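Local atomic coordinates of translation initiation factor eIF2b-like protein (Chaetomium thermophilum, PDB entry 5DBO), a protein that probably acts, as the beta subunit of the eIF2B complex, in guanine-nucleotide exchange on the translation initiation factor eIF2. Residues F210-I215 and F233-A237; G306-G312 and T373-I378. One frame throughout, in Å; residues are numbered along the deposited sequence.

Contact 1: F210-I215 and F233-A237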
loop_
_atom_site.group_PDB
_atom_site.type_symbol
_atom_site.label_atom_id
_atom_site.label_comp_id
_atom_site.label_asym_id
_atom_site.label_seq_id
_atom_site.Cartn_x
_atom_site.Cartn_y
_atom_site.Cartn_z
ATOM N N PHE B 210 -6.020 3.872 23.500
ATOM C CA PHE B 210 -5.403 2.911 22.583
ATOM C C PHE B 210 -4.756 3.588 21.366
ATOM O O PHE B 210 -4.117 2.930 20.526
ATOM C CB PHE B 210 -6.445 1.890 22.112
ATOM C CG PHE B 210 -7.063 1.092 23.224
ATOM C CD1 PHE B 210 -8.130 1.598 23.947
ATOM C CD2 PHE B 210 -6.581 -0.168 23.544
ATOM C CE1 PHE B 210 -8.703 0.867 24.975
ATOM C CE2 PHE B 210 -7.151 -0.905 24.570
ATOM C CZ PHE B 210 -8.213 -0.385 25.285
ATOM N N ALA B 211 -4.948 4.901 21.260
ATOM C CA ALA B 211 -4.452 5.662 20.116
ATOM C C ALA B 211 -2.934 5.636 20.000
ATOM O O ALA B 211 -2.398 5.512 18.907
ATOM C CB ALA B 211 -4.943 7.100 20.184
ATOM N N GLU B 212 -2.245 5.744 21.129
ATOM C CA GLU B 212 -0.788 5.756 21.123
ATOM C C GLU B 212 -0.255 4.424 20.613
ATOM O O GLU B 212 0.782 4.373 19.955
ATOM C CB GLU B 212 -0.234 6.065 22.520
ATOM C CG GLU B 212 -0.542 5.009 23.576
ATOM C CD GLU B 212 0.387 5.086 24.776
ATOM O OE1 GLU B 212 1.007 6.149 24.986
ATOM O OE2 GLU B 212 0.504 4.082 25.507
ATOM N N ILE B 213 -0.978 3.348 20.906
ATOM C CA ILE B 213 -0.606 2.022 20.431
ATOM C C ILE B 213 -0.866 1.862 18.941
ATOM O O ILE B 213 -0.015 1.346 18.217
ATOM C CB ILE B 213 -1.362 0.918 21.187
ATOM C CG1 ILE B 213 -1.090 1.026 22.689
ATOM C CG2 ILE B 213 -0.968 -0.452 20.657
ATOM C CD1 ILE B 213 -1.861 0.029 23.528
ATOM N N GLN B 214 -2.029 2.310 18.473
ATOM C CA GLN B 214 -2.362 2.126 17.057
ATOM C C GLN B 214 -1.616 3.076 16.109
ATOM O O GLN B 214 -1.367 2.726 14.957
ATOM C CB GLN B 214 -3.874 2.256 16.843
ATOM C CG GLN B 214 -4.657 0.986 17.172
ATOM C CD GLN B 214 -4.240 -0.210 16.320
ATOM O OE1 GLN B 214 -3.790 -0.055 15.182
ATOM N NE2 GLN B 214 -4.381 -1.411 16.875
ATOM N N ILE B 215 -1.254 4.264 16.584
ATOM C CA ILE B 215 -0.530 5.234 15.756
ATOM C C ILE B 215 0.961 5.284 16.115
ATOM O O ILE B 215 1.337 5.345 17.289
ATOM C CB ILE B 215 -1.141 6.648 15.877
ATOM C CG1 ILE B 215 -2.536 6.680 15.249
ATOM C CG2 ILE B 215 -0.259 7.682 15.196
ATOM C CD1 ILE B 215 -3.249 8.022 15.415
ATOM N N PHE B 233 -9.279 11.003 19.701
ATOM C CA PHE B 233 -8.388 9.893 19.396
ATOM C C PHE B 233 -7.078 10.473 18.869
ATOM O O PHE B 233 -5.992 10.163 19.373
ATOM C CB PHE B 233 -9.027 8.954 18.370
ATOM C CG PHE B 233 -8.244 7.697 18.119
ATOM C CD1 PHE B 233 -8.469 6.566 18.882
ATOM C CD2 PHE B 233 -7.291 7.642 17.119
ATOM C CE1 PHE B 233 -7.760 5.407 18.654
ATOM C CE2 PHE B 233 -6.572 6.485 16.890
ATOM C CZ PHE B 233 -6.810 5.367 17.655
ATOM N N LEU B 234 -7.210 11.369 17.896
ATOM C CA LEU B 234 -6.080 12.035 17.260
ATOM C C LEU B 234 -5.341 13.003 18.184
ATOM O O LEU B 234 -4.120 13.121 18.109
ATOM C CB LEU B 234 -6.563 12.784 16.021
ATOM C CG LEU B 234 -6.990 11.861 14.881
ATOM C CD1 LEU B 234 -7.521 12.654 13.698
ATOM C CD2 LEU B 234 -5.828 10.967 14.469
ATOM N N VAL B 235 -6.081 13.702 19.042
ATOM C CA VAL B 235 -5.473 14.668 19.949
ATOM C C VAL B 235 -4.614 13.976 21.003
ATOM O O VAL B 235 -3.514 14.444 21.313
ATOM C CB VAL B 235 -6.527 15.562 20.644
ATOM C CG1 VAL B 235 -5.897 16.334 21.790
ATOM C CG2 VAL B 235 -7.137 16.538 19.653
ATOM N N LYS B 236 -5.080 12.851 21.540
ATOM C CA LYS B 236 -4.288 12.208 22.581
ATOM C C LYS B 236 -3.278 11.268 21.933
ATOM O O LYS B 236 -2.272 10.902 22.542
ATOM C CB LYS B 236 -5.186 11.458 23.580
ATOM C CG LYS B 236 -4.474 10.368 24.380
ATOM C CD LYS B 236 -4.698 10.511 25.885
ATOM C CE LYS B 236 -3.829 9.519 26.656
ATOM N NZ LYS B 236 -3.996 9.632 28.133
ATOM N N ALA B 237 -3.482 10.978 20.652
ATOM C CA ALA B 237 -2.425 10.373 19.855
ATOM C C ALA B 237 -1.277 11.360 19.688
ATOM O O ALA B 237 -0.104 11.001 19.775
ATOM C CB ALA B 237 -2.953 9.938 18.508
#
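The ring of Phe-233 packs flat against Ala-211 where helix 228-240 meets the short helix 211-214. Helix 228-240 is the connection of a beta-alpha-beta crossover in the Rossmann-like domain, joining the neighbouring parallel strands 220-224 and 244-248. The contact is apolar and mostly buried. Phe-233 swings its ring toward the short helix because CG stands opposite its own backbone N (chi1 -173°). Ala-211 CB sits over the centre of one face, 3.5 Å from the ring centroid and 8° off the ring normal, a CH-pi contact. Gln-214 CB lies at the ring edge, near its plane, 4.4 Å from Phe-233 CZ. Beyond the two segments, Leu-330 and Leu-387 of the central sheet also touch this ring. With a serine in place of Phe-233, the Ala-211 methyl would probably lose the flat surface beneath it and a gap would open toward the sheet. Leu-234 takes a smaller part and offers CD2 to Ile-215 CD1 at 4.0 Å. Its side chain also meets Phe-243 and Ala-223. Ala-237 lies one turn after Phe-233. Its CB meets Ala-211 CB at 3.9 Å. Ile-215 closes the group from just past the short helix: its CD1 lies 3.9 Å from Phe-233 CE2 and 3.7 Å from Ala-237 CB.

Contact 2: G306-G312 and T373-I378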
loop_
_atom_site.group_PDB
_atom_site.type_symbol
_atom_site.label_atom_id
_atom_site.label_comp_id
_atom_site.label_asym_id
_atom_site.label_seq_id
_atom_site.Cartn_x
_atom_site.Cartn_y
_atom_site.Cartn_z
ATOM N N GLY B 306 -20.718 -5.317 9.627
ATOM C CA GLY B 306 -20.974 -4.165 8.785
ATOM C C GLY B 306 -21.040 -2.863 9.557
ATOM O O GLY B 306 -21.403 -2.851 10.736
ATOM N N LEU B 307 -20.707 -1.762 8.890
ATOM C CA LEU B 307 -20.736 -0.450 9.526
ATOM C C LEU B 307 -21.734 0.489 8.868
ATOM O O LEU B 307 -21.924 0.465 7.652
ATOM C CB LEU B 307 -19.359 0.203 9.495
ATOM C CG LEU B 307 -18.179 -0.515 10.140
ATOM C CD1 LEU B 307 -16.971 0.392 10.074
ATOM C CD2 LEU B 307 -18.472 -0.883 11.570
ATOM N N LEU B 308 -22.361 1.328 9.684
ATOM C CA LEU B 308 -23.102 2.469 9.172
ATOM C C LEU B 308 -22.260 3.701 9.450
ATOM O O LEU B 308 -21.951 3.999 10.605
ATOM C CB LEU B 308 -24.480 2.583 9.821
ATOM C CG LEU B 308 -25.427 3.599 9.183
ATOM C CD1 LEU B 308 -25.641 3.239 7.731
ATOM C CD2 LEU B 308 -26.759 3.615 9.905
ATOM N N VAL B 309 -21.864 4.401 8.391
ATOM C CA VAL B 309 -20.942 5.519 8.536
ATOM C C VAL B 309 -21.496 6.762 7.861
ATOM O O VAL B 309 -22.584 6.736 7.278
ATOM C CB VAL B 309 -19.566 5.196 7.928
ATOM C CG1 VAL B 309 -18.883 4.086 8.709
ATOM C CG2 VAL B 309 -19.721 4.795 6.469
ATOM N N ASP B 310 -20.748 7.857 7.951
ATOM C CA ASP B 310 -21.106 9.068 7.232
ATOM C C ASP B 310 -20.896 8.816 5.744
ATOM O O ASP B 310 -20.102 7.955 5.362
ATOM C CB ASP B 310 -20.275 10.263 7.709
ATOM C CG ASP B 310 -20.159 10.329 9.221
ATOM O OD1 ASP B 310 -21.117 10.793 9.876
ATOM O OD2 ASP B 310 -19.106 9.917 9.754
ATOM N N SER B 311 -21.608 9.561 4.906
ATOM C CA SER B 311 -21.526 9.346 3.469
ATOM C C SER B 311 -20.134 9.681 2.929
ATOM O O SER B 311 -19.554 10.718 3.251
ATOM C CB SER B 311 -22.590 10.174 2.750
ATOM O OG SER B 311 -22.674 9.813 1.383
ATOM N N GLY B 312 -19.623 8.805 2.072
ATOM C CA GLY B 312 -18.309 8.974 1.487
ATOM C C GLY B 312 -17.186 8.320 2.270
ATOM O O GLY B 312 -16.057 8.226 1.792
ATOM N N THR B 373 -28.479 10.399 0.313
ATOM C CA THR B 373 -28.409 9.668 1.572
ATOM C C THR B 373 -27.220 10.130 2.426
ATOM O O THR B 373 -26.068 10.119 1.988
ATOM C CB THR B 373 -28.345 8.136 1.324
ATOM O OG1 THR B 373 -28.231 7.446 2.575
ATOM C CG2 THR B 373 -27.170 7.763 0.416
ATOM N N THR B 374 -27.530 10.573 3.641
ATOM C CA THR B 374 -26.543 11.081 4.597
ATOM C C THR B 374 -25.581 10.028 5.151
ATOM O O THR B 374 -24.493 10.366 5.624
ATOM C CB THR B 374 -27.229 11.766 5.783
ATOM O OG1 THR B 374 -28.115 10.840 6.425
ATOM C CG2 THR B 374 -28.022 12.973 5.306
ATOM N N THR B 375 -25.996 8.764 5.127
ATOM C CA THR B 375 -25.171 7.675 5.646
ATOM C C THR B 375 -24.906 6.601 4.602
ATOM O O THR B 375 -25.697 6.403 3.682
ATOM C CB THR B 375 -25.827 6.996 6.858
ATOM O OG1 THR B 375 -27.058 6.381 6.448
ATOM C CG2 THR B 375 -26.108 8.003 7.950
ATOM N N ASP B 376 -23.788 5.904 4.766
ATOM C CA ASP B 376 -23.407 4.820 3.872
ATOM C C ASP B 376 -23.180 3.525 4.627
ATOM O O ASP B 376 -22.939 3.532 5.836
ATOM C CB ASP B 376 -22.137 5.170 3.089
ATOM C CG ASP B 376 -22.385 6.172 1.983
ATOM O OD1 ASP B 376 -23.563 6.501 1.716
ATOM O OD2 ASP B 376 -21.394 6.620 1.371
ATOM N N TYR B 377 -23.286 2.411 3.911
ATOM C CA TYR B 377 -23.003 1.114 4.502
ATOM C C TYR B 377 -21.646 0.610 4.031
ATOM O O TYR B 377 -21.296 0.724 2.858
ATOM C CB TYR B 377 -24.100 0.101 4.167
ATOM C CG TYR B 377 -23.764 -1.320 4.568
ATOM C CD1 TYR B 377 -23.927 -1.750 5.879
ATOM C CD2 TYR B 377 -23.318 -2.239 3.632
ATOM C CE1 TYR B 377 -23.628 -3.050 6.251
ATOM C CE2 TYR B 377 -23.020 -3.542 3.993
ATOM C CZ TYR B 377 -23.176 -3.941 5.305
ATOM O OH TYR B 377 -22.879 -5.236 5.667
ATOM N N ILE B 378 -20.875 0.078 4.967
ATOM C CA ILE B 378 -19.599 -0.543 4.655
ATOM C C ILE B 378 -19.640 -2.017 5.028
ATOM O O ILE B 378 -19.793 -2.354 6.202
ATOM C CB ILE B 378 -18.432 0.141 5.397
ATOM C CG1 ILE B 378 -18.303 1.597 4.957
ATOM C CG2 ILE B 378 -17.131 -0.596 5.143
ATOM C CD1 ILE B 378 -17.091 2.300 5.538
#
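Asp-376 turns its carboxylate toward Ser-311 and Gly-312 because CG lies beside its own backbone N, opposite the carbonyl carbon (chi1 -75°). Ile-378 has CG1 placed in the same way, and this brings CD1 to 3.7 Å from Val-309 CG2. The two side chains cross at about a right angle. They share a face of the sheet with Leu-307, and all three touch Phe-296 of the central sheet. Strands 307-310 and 375-378 are antiparallel neighbours in a small three-stranded sheet, with 375-378 outermost in this chain. Leu-307 and Ile-378 form one hydrogen-bonded pair, Val-309 and Asp-376 another. Leu-307 N to Ile-378 O and Val-309 N to Asp-376 O both measure 2.9 Å. Leu-308 and Tyr-377 form the non-hydrogen-bonded pair between them and point to the other face. There Leu-308 CD1 lies 3.7 Å from Thr-375 OG1. The Tyr-377 ring reaches back past Leu-307 O to Gly-306 CA, and its OH bonds to Asn-304. The ladder frays at Ser-311, whose N makes only a weak bond to Thr-374 O. Past the ladder, Gly-312 N gives a nearly straight bond (172°) to Asp-376 OD2 at 2.9 Å. It meets the oxygen from above the carboxylate plane, 50° out of it. Ser-311 OG lies 3.4 Å from both Asp-376 OD1 and Asp-376 OD2, so any bond is weak, and Thr-373 O also competes for its proton. Asp-376 OD2 is also hydrogen-bonded to the backbone of a neighbouring subunit, a different protein. Gly-312 is the N-cap residue of helix 313-322. Two bonds thus converge on Asp-376 OD2, one from the N-cap residue and one with the neighbouring subunit. They would probably stabilise a negative charge there, though burial would oppose it.

From the N terminus, the chain passes the long helix 182-208 and enters contact 1 at residues 210-215. It then runs through strand 220-224, and helix 228-240 returns to close a short loop. Strand 307-310 starts contact 2, and the chain goes on through helix 313-322, strand 327-330 and a partly unmodelled stretch before residues 373-378 close the much longer loop. The two loops are in series, neither nested nor crossed. The nearest atoms of contact 1 and contact 2 are about 13 Å apart. Contact 1 joins two helices beside the central sheet. Contact 2 pairs two strands of the small antiparallel sheet, which strand 300-301 completes and which packs on Phe-296 of strand 293-297.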